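Local coordinates for YaeO (Vibrio cholerae serotype O1, PDB 6JIE), which inhibits Rho-dependent transcription termination by dissociating the Rho hexamer and structurally resembles the RNA chaperone Hfq, at residues 11-15 against 16-20. Sequence-based numbering, arbitrary orientation.
Sequences ELACL and FHLPV
Leu15 lays its CD2 methyl over one face of the neighbouring Phe16 ring, displaced toward the rim and 4.2 Å from the centroid of that ring, a CH-pi contact between side chains that run side by side. One turn back, Leu12 meets the same ring at CE2 and CD2: with CG anti to the backbone N (chi1 178°), its branch point sits 3.8 Å from Phe16 CE2, and the CD2 methyl of Leu12 goes on to touch Leu18 CD1. Phe16 N still donates a helical bond to Leu12 O, at 3.1 Å. Beyond it the helix stops in a Schellman motif, the classic C-terminal cap, with His17 at C-prime in left-handed backbone conformation (phi 48°). Leu18 N reaches back to Ala13 O, 2.9 Å away, nearly straight and in the carbonyl plane; His17 N bonds to Cys14 O from above the carbonyl plane, with a C=O...N angle of only 104°. That same Cys14 O lies over one face of the His17 imidazole, whose ND1 is bonded instead to Ala34 O, while Tyr7 of the second subunit stacks on the ring. The turn leads the chain into strand 19-24 of the Hfq-like fold, where Val20 points back at the helix and its CG1 packs 4.4 Å from Ala13 CB, with Met66 of strand 63-68 touching both side chains.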
ATOM      1  N   GLU A  11       0.590  -4.126  15.764  1.00 19.05           N
ATOM      2  CA  GLU A  11      -0.769  -4.632  15.636  1.00 17.22           C
ATOM      3  C   GLU A  11      -1.661  -3.626  14.923  1.00 21.43           C
ATOM      4  O   GLU A  11      -2.447  -3.993  14.042  1.00 13.23           O
ATOM      5  CB  GLU A  11      -1.322  -4.955  17.022  1.00 19.26           C
ATOM      6  CG  GLU A  11      -2.806  -5.300  17.052  1.00 31.63           C
ATOM      7  CD  GLU A  11      -3.295  -5.678  18.438  1.00 31.72           C
ATOM      8  OE1 GLU A  11      -3.209  -4.838  19.367  1.00 32.12           O
ATOM      9  OE2 GLU A  11      -3.765  -6.825  18.605  1.00 31.55           O
ATOM     10  N   LEU A  12      -1.534  -2.345  15.273  1.00 17.28           N
ATOM     11  CA  LEU A  12      -2.361  -1.317  14.654  1.00 13.46           C
ATOM     12  C   LEU A  12      -2.051  -1.154  13.170  1.00 14.70           C
ATOM     13  O   LEU A  12      -2.971  -0.989  12.364  1.00 14.03           O
ATOM     14  CB  LEU A  12      -2.194   0.004  15.405  1.00 15.47           C
ATOM     15  CG  LEU A  12      -2.946   1.224  14.894  1.00 19.18           C
ATOM     16  CD1 LEU A  12      -3.344   2.078  16.077  1.00 28.40           C
ATOM     17  CD2 LEU A  12      -2.090   2.042  13.941  1.00 18.43           C
ATOM     18  N   ALA A  13      -0.769  -1.187  12.785  1.00 14.22           N
ATOM     19  CA  ALA A  13      -0.415  -1.124  11.368  1.00 13.13           C
ATOM     20  C   ALA A  13      -1.044  -2.269  10.585  1.00 18.60           C
ATOM     21  O   ALA A  13      -1.516  -2.079   9.461  1.00 13.86           O
ATOM     22  CB  ALA A  13       1.106  -1.148  11.190  1.00 12.13           C
ATOM     23  N   CYS A  14      -1.044  -3.467  11.153  1.00 11.06           N
ATOM     24  CA  CYS A  14      -1.695  -4.592  10.492  1.00  9.60           C
ATOM     25  C   CYS A  14      -3.214  -4.439  10.473  1.00 13.40           C
ATOM     26  O   CYS A  14      -3.861  -4.786   9.476  1.00 15.04           O
ATOM     27  CB  CYS A  14      -1.295  -5.889  11.187  1.00 16.12           C
ATOM     28  SG  CYS A  14       0.460  -6.264  11.010  1.00 14.95           S
ATOM     29  N   LEU A  15      -3.807  -3.952  11.575  1.00 13.53           N
ATOM     30  CA  LEU A  15      -5.261  -3.814  11.642  1.00 14.44           C
ATOM     31  C   LEU A  15      -5.779  -2.958  10.496  1.00 15.84           C
ATOM     32  O   LEU A  15      -6.793  -3.286   9.867  1.00 16.32           O
ATOM     33  CB  LEU A  15      -5.671  -3.205  12.989  1.00 13.97           C
ATOM     34  CG  LEU A  15      -7.154  -2.993  13.243  1.00 15.62           C
ATOM     35  CD1 LEU A  15      -7.840  -4.351  13.336  1.00 23.14           C
ATOM     36  CD2 LEU A  15      -7.365  -2.170  14.512  1.00 17.13           C
ATOM     37  N   PHE A  16      -5.088  -1.862  10.202  1.00 11.80           N
ATOM     38  CA  PHE A  16      -5.495  -0.928   9.161  1.00 14.84           C
ATOM     39  C   PHE A  16      -4.764  -1.149   7.836  1.00 13.48           C
ATOM     40  O   PHE A  16      -4.934  -0.349   6.913  1.00 12.52           O
ATOM     41  CB  PHE A  16      -5.263   0.508   9.646  1.00 13.80           C
ATOM     42  CG  PHE A  16      -6.071   0.874  10.884  1.00 16.13           C
ATOM     43  CD1 PHE A  16      -7.426   0.594  10.949  1.00 15.35           C
ATOM     44  CD2 PHE A  16      -5.468   1.483  11.967  1.00 14.20           C
ATOM     45  CE1 PHE A  16      -8.188   0.939  12.075  1.00 16.67           C
ATOM     46  CE2 PHE A  16      -6.227   1.824  13.106  1.00 16.01           C
ATOM     47  CZ  PHE A  16      -7.580   1.538  13.148  1.00 17.22           C
ATOM     48  N   HIS A  17      -3.953  -2.197   7.723  1.00 10.26           N
ATOM     49  CA  HIS A  17      -3.157  -2.476   6.521  1.00 11.96           C
ATOM     50  C   HIS A  17      -2.406  -1.236   6.052  1.00 15.16           C
ATOM     51  O   HIS A  17      -2.519  -0.797   4.905  1.00 12.87           O
ATOM     52  CB  HIS A  17      -4.026  -3.041   5.399  1.00 12.00           C
ATOM     53  CG  HIS A  17      -4.591  -4.385   5.724  1.00 13.79           C
ATOM     54  ND1 HIS A  17      -3.816  -5.403   6.233  1.00 19.07           N
ATOM     55  CD2 HIS A  17      -5.851  -4.872   5.648  1.00 18.53           C
ATOM     56  CE1 HIS A  17      -4.568  -6.470   6.430  1.00 18.86           C
ATOM     57  NE2 HIS A  17      -5.807  -6.175   6.082  1.00 18.77           N
ATOM     58  N   LEU A  18      -1.634  -0.690   6.957  1.00  8.64           N
ATOM     59  CA  LEU A  18      -0.962   0.561   6.650  1.00 10.76           C
ATOM     60  C   LEU A  18       0.269   0.313   5.786  1.00 10.52           C
ATOM     61  O   LEU A  18       0.990  -0.658   6.010  1.00  9.64           O
ATOM     62  CB  LEU A  18      -0.534   1.260   7.932  1.00  9.18           C
ATOM     63  CG  LEU A  18      -1.657   1.759   8.842  1.00  9.86           C
ATOM     64  CD1 LEU A  18      -1.057   2.546  10.002  1.00 13.32           C
ATOM     65  CD2 LEU A  18      -2.635   2.622   8.059  1.00 11.24           C
ATOM     66  N   PRO A  19       0.555   1.203   4.830  1.00  9.29           N
ATOM     67  CA  PRO A  19       1.843   1.146   4.132  1.00  8.69           C
ATOM     68  C   PRO A  19       2.952   1.598   5.067  1.00 13.00           C
ATOM     69  O   PRO A  19       2.866   2.674   5.664  1.00 11.19           O
ATOM     70  CB  PRO A  19       1.657   2.122   2.967  1.00  8.46           C
ATOM     71  CG  PRO A  19       0.643   3.114   3.474  1.00 12.59           C
ATOM     72  CD  PRO A  19      -0.291   2.308   4.354  1.00 13.03           C
ATOM     73  N   VAL A  20       3.994   0.770   5.200  1.00 10.34           N
ATOM     74  CA  VAL A  20       5.070   1.046   6.146  1.00  8.39           C
ATOM     75  C   VAL A  20       6.422   0.692   5.553  1.00 10.96           C
ATOM     76  O   VAL A  20       6.540  -0.171   4.681  1.00 10.30           O
ATOM     77  CB  VAL A  20       4.910   0.297   7.486  1.00  8.41           C
ATOM     78  CG1 VAL A  20       3.661   0.803   8.232  1.00  9.68           C
ATOM     79  CG2 VAL A  20       4.838  -1.198   7.284  1.00 10.57           C
TER